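Side-chain contacts in radical SAM domain protein (Methanothrix thermoacetophila, PDB 6Y1X), which is the radical SAM enzyme NifB, a carbide synthase that probably builds the precursor of the nitrogenase iron-molybdenum cofactor: residues N60-C63 with K64-R68; T124-L127 with V128-Y132. All blocks are in the same frame, centred on the assembly; numbering follows the deposited sequence.

Contact 1 (N60-C63 with K64-R68); sequences NIQC and KYCIR. With SF4 (iron/sulfur cluster), chain D; SO4 (sulfate ion), chain F.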
# COMPACT_ATOMS: atom_id res chain seq x y z
N ASN A 60 -11.81 -0.69 5.36
CA ASN A 60 -12.12 -1.50 6.53
C ASN A 60 -11.41 -1.05 7.80
O ASN A 60 -11.56 -1.70 8.83
CB ASN A 60 -11.79 -2.98 6.25
CG ASN A 60 -10.40 -3.18 5.69
OD1 ASN A 60 -9.61 -2.24 5.56
ND2 ASN A 60 -10.08 -4.43 5.36
N ILE A 61 -10.66 0.05 7.76
CA ILE A 61 -10.05 0.62 8.95
C ILE A 61 -10.25 2.13 8.90
O ILE A 61 -10.79 2.67 7.93
CB ILE A 61 -8.55 0.27 9.07
CG1 ILE A 61 -7.73 0.97 7.99
CG2 ILE A 61 -8.34 -1.24 8.94
CD1 ILE A 61 -6.24 0.73 8.12
N GLN A 62 -9.78 2.81 9.94
CA GLN A 62 -9.77 4.27 9.95
C GLN A 62 -8.44 4.72 10.55
O GLN A 62 -8.23 4.61 11.77
CB GLN A 62 -10.95 4.85 10.73
CG GLN A 62 -10.92 6.37 10.81
CD GLN A 62 -11.04 7.02 9.45
OE1 GLN A 62 -12.08 6.93 8.79
NE2 GLN A 62 -9.97 7.64 8.99
N CYS A 63 -7.56 5.21 9.69
CA CYS A 63 -6.29 5.77 10.12
C CYS A 63 -6.53 7.16 10.70
O CYS A 63 -7.41 7.89 10.23
CB CYS A 63 -5.34 5.87 8.93
SG CYS A 63 -5.06 4.33 8.04
N LYS A 64 -5.78 7.50 11.74
CA LYS A 64 -5.98 8.80 12.39
C LYS A 64 -5.46 9.97 11.57
O LYS A 64 -5.61 11.11 12.01
CB LYS A 64 -5.32 8.81 13.77
CG LYS A 64 -5.98 7.90 14.79
CD LYS A 64 -5.29 8.05 16.14
CE LYS A 64 -5.64 6.93 17.09
NZ LYS A 64 -7.02 7.10 17.61
N TYR A 65 -4.86 9.72 10.41
CA TYR A 65 -4.39 10.77 9.51
C TYR A 65 -5.24 10.87 8.24
O TYR A 65 -4.88 11.61 7.32
CB TYR A 65 -2.92 10.56 9.14
CG TYR A 65 -2.58 9.18 8.62
CD1 TYR A 65 -2.78 8.85 7.28
CD2 TYR A 65 -2.01 8.23 9.45
CE1 TYR A 65 -2.46 7.58 6.81
CE2 TYR A 65 -1.67 6.97 8.99
CZ TYR A 65 -1.91 6.65 7.66
OH TYR A 65 -1.57 5.41 7.20
N CYS A 66 -6.35 10.14 8.17
CA CYS A 66 -7.12 10.00 6.95
C CYS A 66 -8.48 10.66 7.08
O CYS A 66 -9.19 10.45 8.07
CB CYS A 66 -7.31 8.52 6.59
SG CYS A 66 -8.44 8.30 5.20
N ILE A 67 -8.83 11.47 6.09
CA ILE A 67 -10.20 11.89 5.82
C ILE A 67 -10.71 11.05 4.65
O ILE A 67 -10.12 11.07 3.57
CB ILE A 67 -10.29 13.39 5.51
CG1 ILE A 67 -9.91 14.23 6.74
CG2 ILE A 67 -11.70 13.76 5.06
CD1 ILE A 67 -10.90 14.15 7.88
N ARG A 68 -11.76 10.25 4.89
CA ARG A 68 -12.21 9.28 3.90
C ARG A 68 -12.72 9.90 2.60
O ARG A 68 -12.84 9.19 1.60
CB ARG A 68 -13.29 8.38 4.49
CG ARG A 68 -12.75 7.41 5.52
CD ARG A 68 -11.80 6.40 4.89
NE ARG A 68 -12.30 5.89 3.61
CZ ARG A 68 -13.32 5.05 3.48
NH1 ARG A 68 -13.97 4.60 4.55
NH2 ARG A 68 -13.70 4.64 2.28
FE1 SF4 D . -7.88 6.11 4.79
FE2 SF4 D . -6.29 4.37 6.10
FE3 SF4 D . -6.26 4.45 3.38
FE4 SF4 D . -8.42 3.44 4.70
S1 SF4 D . -6.29 2.56 4.69
S2 SF4 D . -8.47 4.90 2.93
S3 SF4 D . -8.51 4.78 6.56
S4 SF4 D . -5.58 6.13 4.80
S SO4 F . -8.39 9.73 20.12
O1 SO4 F . -9.68 9.18 19.70
O2 SO4 F . -7.38 9.47 19.10
O3 SO4 F . -8.53 11.18 20.30
O4 SO4 F . -7.98 9.12 21.38
O HOH W 1 -12.98 4.36 6.94
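Cys63 sets its CB over the centre of the Tyr65 ring, 3.8 Å from the ring centroid, a CH-pi contact between residues two apart in the chain. Tyr65 CG lies between its own backbone N and carbonyl carbon (chi1 52°), which turns the phenol back against Cys63; Asn74 and Asn166 hold its OH. A type I beta turn from Cys63 to Cys66 closes this tight side. Two donors grip Cys63 O: Cys66 N at 3.2 Å, from above the carbonyl plane, and Gln62 NE2 at 2.9 Å, nearly straight. The turn thereby delivers two sulfurs to one cluster: Cys63 SG binds iron FE2 and Cys66 SG iron FE1, each at 2.3 Å. Together with Cys59 they make up the CX3CX2C signature of radical SAM enzymes, and Cys72 adds a fourth ligand. The other flank is looser. Arg68 passes Gln62 at a slant, guanidinium and amide planes 34° apart, and a water joins them, accepting from Arg68 NH1 at 2.6 Å and donating to Gln62 OE1 and Ile61 O. Farther out, partly exposed Lys64 pairs with Asp178, and Lys64 NZ hydrogen-bonds O2 of a sulfate ion, probably from the crystallisation liquor, at 2.8 Å.

Contact 2 (T124-L127 with V128-Y132); sequences TLRL and VGEKY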
# COMPACT_ATOMS: atom_id res chain seq x y z
N THR A 124 -11.70 -6.54 -11.39
CA THR A 124 -10.99 -5.66 -12.30
C THR A 124 -9.65 -6.26 -12.72
O THR A 124 -9.34 -6.32 -13.92
CB THR A 124 -10.75 -4.30 -11.63
OG1 THR A 124 -12.01 -3.68 -11.36
CG2 THR A 124 -9.93 -3.40 -12.53
N LEU A 125 -8.85 -6.72 -11.76
CA LEU A 125 -7.54 -7.24 -12.09
C LEU A 125 -7.63 -8.57 -12.82
O LEU A 125 -6.72 -8.92 -13.59
CB LEU A 125 -6.69 -7.38 -10.83
CG LEU A 125 -6.30 -6.05 -10.21
CD1 LEU A 125 -5.61 -6.30 -8.90
CD2 LEU A 125 -5.41 -5.24 -11.15
N ARG A 126 -8.71 -9.32 -12.60
CA ARG A 126 -8.96 -10.51 -13.41
C ARG A 126 -9.24 -10.13 -14.86
O ARG A 126 -8.75 -10.79 -15.78
CB ARG A 126 -10.12 -11.30 -12.81
CG ARG A 126 -10.41 -12.61 -13.52
CD ARG A 126 -11.78 -13.14 -13.16
NE ARG A 126 -12.86 -12.29 -13.67
CZ ARG A 126 -13.35 -12.37 -14.90
NH1 ARG A 126 -12.86 -13.25 -15.76
NH2 ARG A 126 -14.33 -11.56 -15.27
N LEU A 127 -10.02 -9.07 -15.07
CA LEU A 127 -10.30 -8.62 -16.43
C LEU A 127 -9.04 -8.08 -17.11
O LEU A 127 -8.77 -8.40 -18.27
CB LEU A 127 -11.39 -7.55 -16.43
CG LEU A 127 -12.84 -7.95 -16.14
CD1 LEU A 127 -13.71 -6.70 -16.03
CD2 LEU A 127 -13.37 -8.88 -17.22
N VAL A 128 -8.27 -7.26 -16.40
CA VAL A 128 -7.07 -6.67 -16.99
C VAL A 128 -6.04 -7.74 -17.31
O VAL A 128 -5.46 -7.77 -18.40
CB VAL A 128 -6.49 -5.59 -16.06
CG1 VAL A 128 -5.12 -5.14 -16.54
CG2 VAL A 128 -7.45 -4.41 -15.97
N GLY A 129 -5.77 -8.63 -16.35
CA GLY A 129 -4.74 -9.64 -16.55
C GLY A 129 -5.04 -10.58 -17.70
O GLY A 129 -4.14 -11.00 -18.42
N GLU A 130 -6.32 -10.92 -17.88
CA GLU A 130 -6.69 -11.86 -18.93
C GLU A 130 -6.59 -11.22 -20.31
O GLU A 130 -6.24 -11.90 -21.28
CB GLU A 130 -8.10 -12.38 -18.68
CG GLU A 130 -8.17 -13.41 -17.56
CD GLU A 130 -9.59 -13.75 -17.16
OE1 GLU A 130 -10.52 -13.35 -17.89
OE2 GLU A 130 -9.77 -14.41 -16.12
N LYS A 131 -6.88 -9.93 -20.42
CA LYS A 131 -6.80 -9.26 -21.72
C LYS A 131 -5.40 -8.75 -22.04
O LYS A 131 -5.01 -8.75 -23.21
CB LYS A 131 -7.80 -8.10 -21.75
CG LYS A 131 -7.90 -7.38 -23.08
CD LYS A 131 -9.04 -6.38 -23.06
CE LYS A 131 -9.13 -5.61 -24.37
NZ LYS A 131 -10.23 -4.61 -24.33
N TYR A 132 -4.63 -8.34 -21.03
CA TYR A 132 -3.31 -7.75 -21.21
C TYR A 132 -2.32 -8.47 -20.30
O TYR A 132 -1.90 -7.93 -19.26
CB TYR A 132 -3.32 -6.25 -20.90
CG TYR A 132 -4.25 -5.43 -21.78
CD1 TYR A 132 -3.99 -5.27 -23.13
CD2 TYR A 132 -5.38 -4.83 -21.25
CE1 TYR A 132 -4.83 -4.53 -23.93
CE2 TYR A 132 -6.23 -4.08 -22.05
CZ TYR A 132 -5.95 -3.93 -23.39
OH TYR A 132 -6.79 -3.19 -24.19
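Val128 begins the second half of this run of helix by donating its N to Thr124 O at 2.9 Å, and its CG2 lies against the same carbonyl oxygen, 3.4 Å from Thr124 O. The CG2 methyls of Thr124 and Val128 come only loosely together, while Thr124 turns its hydroxyl back to Glu120 O. Gly129 repeats the pattern through the backbone alone, its N 2.9 Å from Leu125 O, and brings no side chain to the contact. Glu130 supplies the polar part. Glu130 N is 3.2 Å from Arg126 O, and the glutamate side chain runs back over that carbonyl towards the arginine one turn earlier. Arg126 leaves the helix with CG anti to the backbone N (chi1 -176°) and then bends at chi3, which brings NH1 within 3.2 Å of Glu130 OE1 in a salt bridge. Arg126 NH1 also makes a weak hydrogen bond of 3.3 Å to Glu130 OE2. Both oxygens meet the same NH1 and the planes stand 68° apart, so this is not the flat pairing of two N-H groups with two oxygens; the stronger polar partner of Arg126 is Glu123, which forms a salt bridge with NH2. Lys131 closes the series with N to Leu127 O at 3.2 Å and sends NZ to Asp95. At Tyr132 the backbone leaves the helical conformation, although its N still reaches Val128 O. The stretch is the C-terminal end of helix 119-131 in a beta-alpha-beta unit: Leu125 and Val128 pack on strands 104-109 and 136-141, and Thr124 and Tyr132 on helix 87-100.

In the fold
Contact 1 comes first along the chain and closes before contact 2 opens; their centres are 29 Å apart and their nearest atoms about 15 Å, so the two do not touch. Both belong to the radical SAM domain but occupy different architectural layers. Contact 1 spans strand 61-63, an outer strand of the small antiparallel sheet, and the turn after it. Contact 2 lies on helix 119-131, which links strands 104-109 and 136-141, neighbours in the six-stranded parallel sheet. That second strand bears Cys138, a ligand of the other cluster. Contact 1 thus supplies two of the four cysteine ligands of its cluster, while contact 2 lies in the helical layer, with the Leu125 side chain about 9 Å from the other cluster.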